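Sorting nexin-3 (PDB 1OCS) binds phosphatidylinositol 3-phosphate and is required for retention of late Golgi membrane proteins, as part of the retrieval machinery at the prevacuolar compartment. Local coordinates at residues A[36-41]-A[134-139]; A[69-74]-A[153-158]. All blocks are in the same frame, centred on the assembly; numbering follows the deposited sequence.

Contact 1: residues A[36-41]-A[134-139]; sequences LEIEVH and WMQSVA
Ile38 lies against Met135, Gln136 and Ala139 where the outermost strand 36-46 of the PX-domain sheet meets the last turns of helix 121-139. The axes of segments 36-41 and 134-139 run nearly antiparallel, at 155°, and approach to 7.7 Å. Alternate strand residues Leu36, Ile38 and Val40 point toward the helix, and their branches share two partners, Met135 and Ala139, with Ile38 also reaching Gln136. The side chains of Ile38 and Met135 cross at about a right angle, the tip CD1 of Ile38 resting 3.6 Å from CG of Met135. The other branch of Ile38, CG2, occupies the crowded position between its own N and carbonyl carbon and touches CA and CG of Gln136. Ile38 CG2 also lies 4.1 Å from Ala139 CB. An alanine at Ile38 would probably open a gap between strand and helix, leaving Met135 CG and Ala139 CB without these apolar neighbours. At the ends of the row, Leu36 CD2 meets CB of Ala139 at 3.8 Å, and Val40 crosses Met135 with its CG2 branch 3.7 Å from CB. Phe85, Phe88, Leu151 and Phe154 also pack on Met135, placing this seam in the hydrophobic core; Arg127, which binds the phosphatidylinositol 3-phosphate, belongs to the same helix. The polar link is made by the solvent-exposed Gln136, whose side chain slides past that of Ile38 in the opposite direction, extended beyond CG (chi2 -174°). Its NE2 donates to Ile38 O at 2.9 Å, nearly along the C=O axis, with the oxygen 19° out of the amide plane.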
ATOM      1  N   LEU A  36      12.792   2.034  -7.636  1.00 15.70           N
ATOM      2  CA  LEU A  36      11.376   2.012  -7.318  1.00 16.07           C
ATOM      3  C   LEU A  36      11.110   3.216  -6.435  1.00 16.32           C
ATOM      4  O   LEU A  36      11.732   3.382  -5.382  1.00 18.97           O
ATOM      5  CB  LEU A  36      10.966   0.718  -6.596  1.00 13.93           C
ATOM      6  CG  LEU A  36       9.450   0.631  -6.326  1.00 15.19           C
ATOM      7  CD1 LEU A  36       8.982  -0.826  -6.332  1.00 14.07           C
ATOM      8  CD2 LEU A  36       9.128   1.304  -4.991  1.00 13.37           C
ATOM      9  N   GLU A  37      10.209   4.072  -6.894  1.00 15.32           N
ATOM     10  CA  GLU A  37       9.815   5.260  -6.157  1.00 15.72           C
ATOM     11  C   GLU A  37       8.369   5.006  -5.760  1.00 16.89           C
ATOM     12  O   GLU A  37       7.583   4.503  -6.560  1.00 16.23           O
ATOM     13  CB  GLU A  37       9.873   6.497  -7.062  1.00 17.31           C
ATOM     14  CG  GLU A  37      11.226   6.735  -7.712  1.00 16.88           C
ATOM     15  CD  GLU A  37      11.125   7.597  -8.956  1.00 20.96           C
ATOM     16  OE1 GLU A  37      12.156   7.787  -9.631  1.00 19.20           O
ATOM     17  OE2 GLU A  37      10.013   8.083  -9.261  1.00 20.19           O
ATOM     18  N   ILE A  38       8.009   5.335  -4.529  1.00 15.78           N
ATOM     19  CA  ILE A  38       6.632   5.132  -4.122  1.00 14.38           C
ATOM     20  C   ILE A  38       6.242   6.084  -3.017  1.00 15.15           C
ATOM     21  O   ILE A  38       7.051   6.435  -2.149  1.00 12.91           O
ATOM     22  CB  ILE A  38       6.376   3.675  -3.671  1.00 14.08           C
ATOM     23  CG1 ILE A  38       4.868   3.432  -3.557  1.00 14.22           C
ATOM     24  CG2 ILE A  38       7.073   3.399  -2.344  1.00 13.56           C
ATOM     25  CD1 ILE A  38       4.485   1.956  -3.595  1.00 16.90           C
ATOM     26  N   GLU A  39       4.988   6.511  -3.069  1.00 14.90           N
ATOM     27  CA  GLU A  39       4.458   7.426  -2.083  1.00 18.12           C
ATOM     28  C   GLU A  39       2.974   7.166  -1.870  1.00 16.45           C
ATOM     29  O   GLU A  39       2.259   6.774  -2.794  1.00 15.45           O
ATOM     30  CB  GLU A  39       4.671   8.871  -2.553  1.00 22.86           C
ATOM     31  CG  GLU A  39       4.062   9.922  -1.638  1.00 32.70           C
ATOM     32  CD  GLU A  39       4.342  11.345  -2.104  1.00 38.23           C
ATOM     33  OE1 GLU A  39       3.869  12.295  -1.439  1.00 40.25           O
ATOM     34  OE2 GLU A  39       5.037  11.509  -3.134  1.00 39.82           O
ATOM     35  N   VAL A  40       2.529   7.361  -0.635  1.00 15.61           N
ATOM     36  CA  VAL A  40       1.126   7.203  -0.281  1.00 16.30           C
ATOM     37  C   VAL A  40       0.702   8.607   0.121  1.00 17.24           C
ATOM     38  O   VAL A  40       1.305   9.210   1.003  1.00 18.62           O
ATOM     39  CB  VAL A  40       0.941   6.240   0.910  1.00 15.44           C
ATOM     40  CG1 VAL A  40      -0.547   6.116   1.258  1.00 17.09           C
ATOM     41  CG2 VAL A  40       1.517   4.870   0.560  1.00 15.58           C
ATOM     42  N   HIS A  41      -0.315   9.136  -0.541  1.00 17.57           N
ATOM     43  CA  HIS A  41      -0.772  10.483  -0.248  1.00 20.67           C
ATOM     44  C   HIS A  41      -2.191  10.672  -0.777  1.00 19.28           C
ATOM     45  O   HIS A  41      -2.899   9.701  -1.040  1.00 19.54           O
ATOM     46  CB  HIS A  41       0.171  11.487  -0.921  1.00 23.05           C
ATOM     47  CG  HIS A  41       0.017  11.546  -2.408  1.00 25.57           C
ATOM     48  ND1 HIS A  41      -0.021  10.416  -3.195  1.00 27.76           N
ATOM     49  CD2 HIS A  41      -0.149  12.595  -3.248  1.00 27.33           C
ATOM     50  CE1 HIS A  41      -0.211  10.764  -4.456  1.00 26.87           C
ATOM     51  NE2 HIS A  41      -0.291  12.081  -4.514  1.00 30.35           N
ATOM     52  N   TRP A 134       5.605   3.219   5.774  1.00 17.82           N
ATOM     53  CA  TRP A 134       5.502   1.762   5.741  1.00 16.58           C
ATOM     54  C   TRP A 134       5.688   1.228   4.320  1.00 16.75           C
ATOM     55  O   TRP A 134       6.448   0.286   4.091  1.00 15.41           O
ATOM     56  CB  TRP A 134       4.128   1.327   6.264  1.00 16.32           C
ATOM     57  CG  TRP A 134       3.988  -0.158   6.483  1.00 15.14           C
ATOM     58  CD1 TRP A 134       4.405  -0.867   7.571  1.00 15.24           C
ATOM     59  CD2 TRP A 134       3.384  -1.107   5.594  1.00 14.33           C
ATOM     60  NE1 TRP A 134       4.093  -2.197   7.420  1.00 13.26           N
ATOM     61  CE2 TRP A 134       3.465  -2.373   6.215  1.00 13.47           C
ATOM     62  CE3 TRP A 134       2.777  -1.010   4.330  1.00 13.05           C
ATOM     63  CZ2 TRP A 134       2.964  -3.540   5.620  1.00 13.33           C
ATOM     64  CZ3 TRP A 134       2.279  -2.169   3.737  1.00 13.98           C
ATOM     65  CH2 TRP A 134       2.375  -3.419   4.386  1.00 12.88           C
ATOM     66  N   MET A 135       4.990   1.839   3.367  1.00 15.90           N
ATOM     67  CA  MET A 135       5.060   1.407   1.977  1.00 17.12           C
ATOM     68  C   MET A 135       6.461   1.548   1.387  1.00 16.62           C
ATOM     69  O   MET A 135       6.917   0.668   0.659  1.00 16.05           O
ATOM     70  CB  MET A 135       4.052   2.198   1.138  1.00 18.42           C
ATOM     71  CG  MET A 135       3.563   1.477  -0.102  1.00 20.84           C
ATOM     72  SD  MET A 135       2.845  -0.153   0.261  1.00 22.73           S
ATOM     73  CE  MET A 135       3.538  -1.097  -1.068  1.00 20.22           C
ATOM     74  N   GLN A 136       7.149   2.647   1.698  1.00 16.57           N
ATOM     75  CA  GLN A 136       8.497   2.854   1.174  1.00 17.76           C
ATOM     76  C   GLN A 136       9.451   1.830   1.778  1.00 19.93           C
ATOM     77  O   GLN A 136      10.392   1.377   1.124  1.00 19.37           O
ATOM     78  CB  GLN A 136       8.985   4.276   1.480  1.00 18.99           C
ATOM     79  CG  GLN A 136       8.086   5.361   0.888  1.00 20.93           C
ATOM     80  CD  GLN A 136       8.645   6.759   1.057  1.00 21.87           C
ATOM     81  OE1 GLN A 136       9.469   7.013   1.937  1.00 24.32           O
ATOM     82  NE2 GLN A 136       8.185   7.682   0.221  1.00 22.15           N
ATOM     83  N   SER A 137       9.190   1.456   3.025  1.00 18.83           N
ATOM     84  CA  SER A 137      10.007   0.473   3.722  1.00 18.64           C
ATOM     85  C   SER A 137       9.801  -0.918   3.118  1.00 18.13           C
ATOM     86  O   SER A 137      10.759  -1.648   2.849  1.00 15.93           O
ATOM     87  CB  SER A 137       9.636   0.464   5.206  1.00 20.87           C
ATOM     88  OG  SER A 137      10.341  -0.540   5.900  1.00 26.47           O
ATOM     89  N   VAL A 138       8.545  -1.282   2.895  1.00 15.77           N
ATOM     90  CA  VAL A 138       8.229  -2.582   2.326  1.00 14.70           C
ATOM     91  C   VAL A 138       8.602  -2.690   0.846  1.00 15.90           C
ATOM     92  O   VAL A 138       9.291  -3.628   0.449  1.00 15.56           O
ATOM     93  CB  VAL A 138       6.729  -2.906   2.505  1.00 16.43           C
ATOM     94  CG1 VAL A 138       6.348  -4.136   1.682  1.00 16.33           C
ATOM     95  CG2 VAL A 138       6.436  -3.144   3.994  1.00 15.66           C
ATOM     96  N   ALA A 139       8.152  -1.734   0.038  1.00 13.30           N
ATOM     97  CA  ALA A 139       8.442  -1.744  -1.393  1.00 14.26           C
ATOM     98  C   ALA A 139       9.925  -1.531  -1.666  1.00 14.90           C
ATOM     99  O   ALA A 139      10.409  -1.825  -2.758  1.00 15.24           O
ATOM    100  CB  ALA A 139       7.621  -0.660  -2.109  1.00 13.25           C
TER

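Contact 2: residues A[69-74]-A[153-158]; sequences PSFHKR and RFIEAE
Glu156 reaches from the last turn of helix 149-156 to the backbone of the 69-74 loop. From CB its chain leaves with CG anti to the carbonyl carbon (chi1 -67°), and CG approaches CD2 of Phe71 at 4.2 Å. Beyond CG the chain is extended and delivers the carboxylate carbon CD near both His72 N and His72 CD2. OE1 accepts the backbone N-H of His72 at 2.7 Å through its syn lone pair, with an N-H...O angle of 162°. The same oxygen lies 3.5 Å from CB of Phe71, whose ring is turned 77° from the carboxylate plane. In this PX domain the loop joins strand 57-66 to strand 75-81 of the antiparallel sheet, and the carboxylate thus ties that connection to the helix end. One residue back, Ile155 brings CD1 to the edge of the Phe71 ring, in its plane, 3.8 Å from CE2; Val152 of the same helix also touches this phenylalanine. Lys73 runs past Glu156 in the opposite direction, its NZ hydrogen-bonded to Val75 O and Ser76 OG and, at 6.0 Å, too far from Glu156 OE1 for a salt bridge. OE2, the other tip, sits in plane at the edge of the His72 ring, 2.9 Å from CD2, an unusually close carbon-oxygen approach.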
ATOM      1  N   PRO A  69      12.048  -5.616 -13.190  1.00 16.00           N
ATOM      2  CA  PRO A  69      11.533  -6.651 -14.092  1.00 16.71           C
ATOM      3  C   PRO A  69      10.282  -7.390 -13.623  1.00 17.08           C
ATOM      4  O   PRO A  69       9.585  -7.997 -14.435  1.00 17.58           O
ATOM      5  CB  PRO A  69      12.734  -7.583 -14.273  1.00 17.48           C
ATOM      6  CG  PRO A  69      13.480  -7.432 -12.993  1.00 17.70           C
ATOM      7  CD  PRO A  69      13.418  -5.938 -12.756  1.00 16.87           C
ATOM      8  N   SER A  70       9.988  -7.348 -12.325  1.00 16.05           N
ATOM      9  CA  SER A  70       8.800  -8.036 -11.818  1.00 16.29           C
ATOM     10  C   SER A  70       7.527  -7.240 -12.085  1.00 15.95           C
ATOM     11  O   SER A  70       6.425  -7.781 -12.000  1.00 15.33           O
ATOM     12  CB  SER A  70       8.927  -8.311 -10.313  1.00 16.64           C
ATOM     13  OG  SER A  70       9.150  -7.113  -9.593  1.00 21.01           O
ATOM     14  N   PHE A  71       7.678  -5.956 -12.402  1.00 15.65           N
ATOM     15  CA  PHE A  71       6.525  -5.106 -12.680  1.00 17.07           C
ATOM     16  C   PHE A  71       6.203  -5.103 -14.172  1.00 18.97           C
ATOM     17  O   PHE A  71       7.062  -5.413 -14.994  1.00 17.67           O
ATOM     18  CB  PHE A  71       6.775  -3.682 -12.178  1.00 15.34           C
ATOM     19  CG  PHE A  71       6.722  -3.555 -10.678  1.00 14.22           C
ATOM     20  CD1 PHE A  71       7.735  -4.082  -9.883  1.00 14.76           C
ATOM     21  CD2 PHE A  71       5.646  -2.924 -10.059  1.00 12.98           C
ATOM     22  CE1 PHE A  71       7.678  -3.984  -8.494  1.00 15.14           C
ATOM     23  CE2 PHE A  71       5.581  -2.820  -8.671  1.00 12.47           C
ATOM     24  CZ  PHE A  71       6.598  -3.350  -7.887  1.00 13.43           C
ATOM     25  N   HIS A  72       4.968  -4.740 -14.512  1.00 18.69           N
ATOM     26  CA  HIS A  72       4.514  -4.752 -15.902  1.00 18.62           C
ATOM     27  C   HIS A  72       4.414  -3.387 -16.582  1.00 19.18           C
ATOM     28  O   HIS A  72       4.209  -3.310 -17.791  1.00 18.34           O
ATOM     29  CB  HIS A  72       3.161  -5.464 -15.977  1.00 18.88           C
ATOM     30  CG  HIS A  72       3.145  -6.789 -15.281  1.00 19.15           C
ATOM     31  ND1 HIS A  72       3.640  -7.939 -15.855  1.00 21.55           N
ATOM     32  CD2 HIS A  72       2.753  -7.132 -14.031  1.00 18.49           C
ATOM     33  CE1 HIS A  72       3.555  -8.935 -14.990  1.00 20.68           C
ATOM     34  NE2 HIS A  72       3.021  -8.470 -13.875  1.00 20.72           N
ATOM     35  N   LYS A  73       4.538  -2.316 -15.808  1.00 18.38           N
ATOM     36  CA  LYS A  73       4.485  -0.973 -16.365  1.00 18.72           C
ATOM     37  C   LYS A  73       5.307  -0.030 -15.493  1.00 18.65           C
ATOM     38  O   LYS A  73       5.590  -0.338 -14.337  1.00 17.77           O
ATOM     39  CB  LYS A  73       3.030  -0.499 -16.511  1.00 20.33           C
ATOM     40  CG  LYS A  73       2.172  -0.558 -15.261  1.00 23.80           C
ATOM     41  CD  LYS A  73       0.696  -0.644 -15.659  1.00 26.18           C
ATOM     42  CE  LYS A  73      -0.235  -0.359 -14.500  1.00 27.98           C
ATOM     43  NZ  LYS A  73      -0.263   1.095 -14.170  1.00 30.11           N
ATOM     44  N   ARG A  74       5.707   1.104 -16.060  1.00 17.38           N
ATOM     45  CA  ARG A  74       6.545   2.063 -15.353  1.00 16.41           C
ATOM     46  C   ARG A  74       5.825   2.819 -14.255  1.00 16.74           C
ATOM     47  O   ARG A  74       6.333   2.937 -13.141  1.00 17.68           O
ATOM     48  CB  ARG A  74       7.140   3.060 -16.353  1.00 17.40           C
ATOM     49  CG  ARG A  74       8.098   4.106 -15.767  1.00 17.60           C
ATOM     50  CD  ARG A  74       8.655   4.975 -16.899  1.00 18.24           C
ATOM     51  NE  ARG A  74       9.635   5.973 -16.479  1.00 18.12           N
ATOM     52  CZ  ARG A  74      10.914   5.726 -16.206  1.00 18.44           C
ATOM     53  NH1 ARG A  74      11.403   4.496 -16.296  1.00 15.52           N
ATOM     54  NH2 ARG A  74      11.714   6.726 -15.867  1.00 19.88           N
ATOM     55  N   ARG A 153       1.095  -6.795  -7.436  1.00 17.10           N
ATOM     56  CA  ARG A 153      -0.351  -6.692  -7.595  1.00 17.65           C
ATOM     57  C   ARG A 153      -0.935  -5.570  -6.746  1.00 15.97           C
ATOM     58  O   ARG A 153      -1.804  -4.827  -7.203  1.00 16.65           O
ATOM     59  CB  ARG A 153      -1.028  -8.019  -7.230  1.00 22.14           C
ATOM     60  CG  ARG A 153      -2.506  -8.076  -7.618  1.00 30.00           C
ATOM     61  CD  ARG A 153      -3.055  -9.494  -7.502  1.00 36.72           C
ATOM     62  NE  ARG A 153      -3.660  -9.760  -6.199  1.00 42.79           N
ATOM     63  CZ  ARG A 153      -4.840  -9.282  -5.817  1.00 45.36           C
ATOM     64  NH1 ARG A 153      -5.545  -8.513  -6.640  1.00 46.66           N
ATOM     65  NH2 ARG A 153      -5.320  -9.575  -4.614  1.00 47.14           N
ATOM     66  N   PHE A 154      -0.459  -5.445  -5.510  1.00 15.37           N
ATOM     67  CA  PHE A 154      -0.954  -4.407  -4.605  1.00 14.61           C
ATOM     68  C   PHE A 154      -0.713  -3.012  -5.164  1.00 14.99           C
ATOM     69  O   PHE A 154      -1.506  -2.092  -4.950  1.00 14.88           O
ATOM     70  CB  PHE A 154      -0.271  -4.510  -3.245  1.00 13.77           C
ATOM     71  CG  PHE A 154      -0.800  -3.531  -2.228  1.00 15.69           C
ATOM     72  CD1 PHE A 154      -2.100  -3.653  -1.738  1.00 15.01           C
ATOM     73  CD2 PHE A 154      -0.000  -2.487  -1.761  1.00 14.69           C
ATOM     74  CE1 PHE A 154      -2.597  -2.751  -0.796  1.00 14.90           C
ATOM     75  CE2 PHE A 154      -0.489  -1.580  -0.820  1.00 16.05           C
ATOM     76  CZ  PHE A 154      -1.792  -1.714  -0.336  1.00 13.65           C
ATOM     77  N   ILE A 155       0.397  -2.862  -5.874  1.00 15.84           N
ATOM     78  CA  ILE A 155       0.767  -1.582  -6.464  1.00 14.36           C
ATOM     79  C   ILE A 155       0.112  -1.318  -7.825  1.00 15.00           C
ATOM     80  O   ILE A 155      -0.280  -0.192  -8.116  1.00 14.42           O
ATOM     81  CB  ILE A 155       2.309  -1.499  -6.626  1.00 15.42           C
ATOM     82  CG1 ILE A 155       2.962  -1.349  -5.247  1.00 12.75           C
ATOM     83  CG2 ILE A 155       2.693  -0.349  -7.568  1.00 13.38           C
ATOM     84  CD1 ILE A 155       4.472  -1.507  -5.259  1.00 13.13           C
ATOM     85  N   GLU A 156      -0.019  -2.362  -8.641  1.00 14.16           N
ATOM     86  CA  GLU A 156      -0.563  -2.228  -9.992  1.00 16.20           C
ATOM     87  C   GLU A 156      -2.061  -2.389 -10.246  1.00 18.43           C
ATOM     88  O   GLU A 156      -2.633  -1.644 -11.040  1.00 16.59           O
ATOM     89  CB  GLU A 156       0.167  -3.192 -10.936  1.00 16.69           C
ATOM     90  CG  GLU A 156       1.632  -2.865 -11.171  1.00 15.12           C
ATOM     91  CD  GLU A 156       2.271  -3.778 -12.208  1.00 17.11           C
ATOM     92  OE1 GLU A 156       3.361  -3.436 -12.707  1.00 15.09           O
ATOM     93  OE2 GLU A 156       1.686  -4.837 -12.524  1.00 18.08           O
ATOM     94  N   ALA A 157      -2.691  -3.365  -9.604  1.00 18.76           N
ATOM     95  CA  ALA A 157      -4.111  -3.620  -9.837  1.00 20.49           C
ATOM     96  C   ALA A 157      -5.023  -2.446  -9.520  1.00 22.66           C
ATOM     97  O   ALA A 157      -4.834  -1.746  -8.525  1.00 22.51           O
ATOM     98  CB  ALA A 157      -4.552  -4.848  -9.044  1.00 20.04           C
ATOM     99  N   GLU A 158      -6.017  -2.222 -10.372  1.00 24.31           N
ATOM    100  CA  GLU A 158      -6.955  -1.137 -10.125  1.00 27.18           C
ATOM    101  C   GLU A 158      -7.677  -1.468  -8.824  1.00 27.07           C
ATOM    102  O   GLU A 158      -7.886  -0.604  -7.976  1.00 25.42           O
ATOM    103  CB  GLU A 158      -7.973  -1.018 -11.259  1.00 29.39           C
ATOM    104  CG  GLU A 158      -9.017   0.051 -10.999  1.00 35.57           C
ATOM    105  CD  GLU A 158     -10.020   0.186 -12.122  1.00 40.24           C
ATOM    106  OE1 GLU A 158     -10.968   0.985 -11.968  1.00 43.21           O
ATOM    107  OE2 GLU A 158      -9.864  -0.503 -13.154  1.00 42.27           O
TER

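How the contacts relate
The two contacts lie about 13 Å apart, centre to centre, and touch directly. Their segments alternate along the chain: 36-41, then 69-74, then 134-139, then 153-158. Contact 1 sets edge strand 36-46 against helix 121-139, whereas contact 2 joins the connection between the other two sheet strands to helix 149-156. Apolar side chains bridge them: Ile38 CD1 lies 3.8 Å from Ile155 CD1, Leu36 CD1 packs on Phe71 CZ, and Met135 SD meets Phe154 CE2. Both helices and the three-stranded sheet therefore share one continuous core within the PX domain. Contact 1 is the nearer to the phosphoinositide-binding residues Arg81 and Arg127; contact 2 lies away from the lipid site.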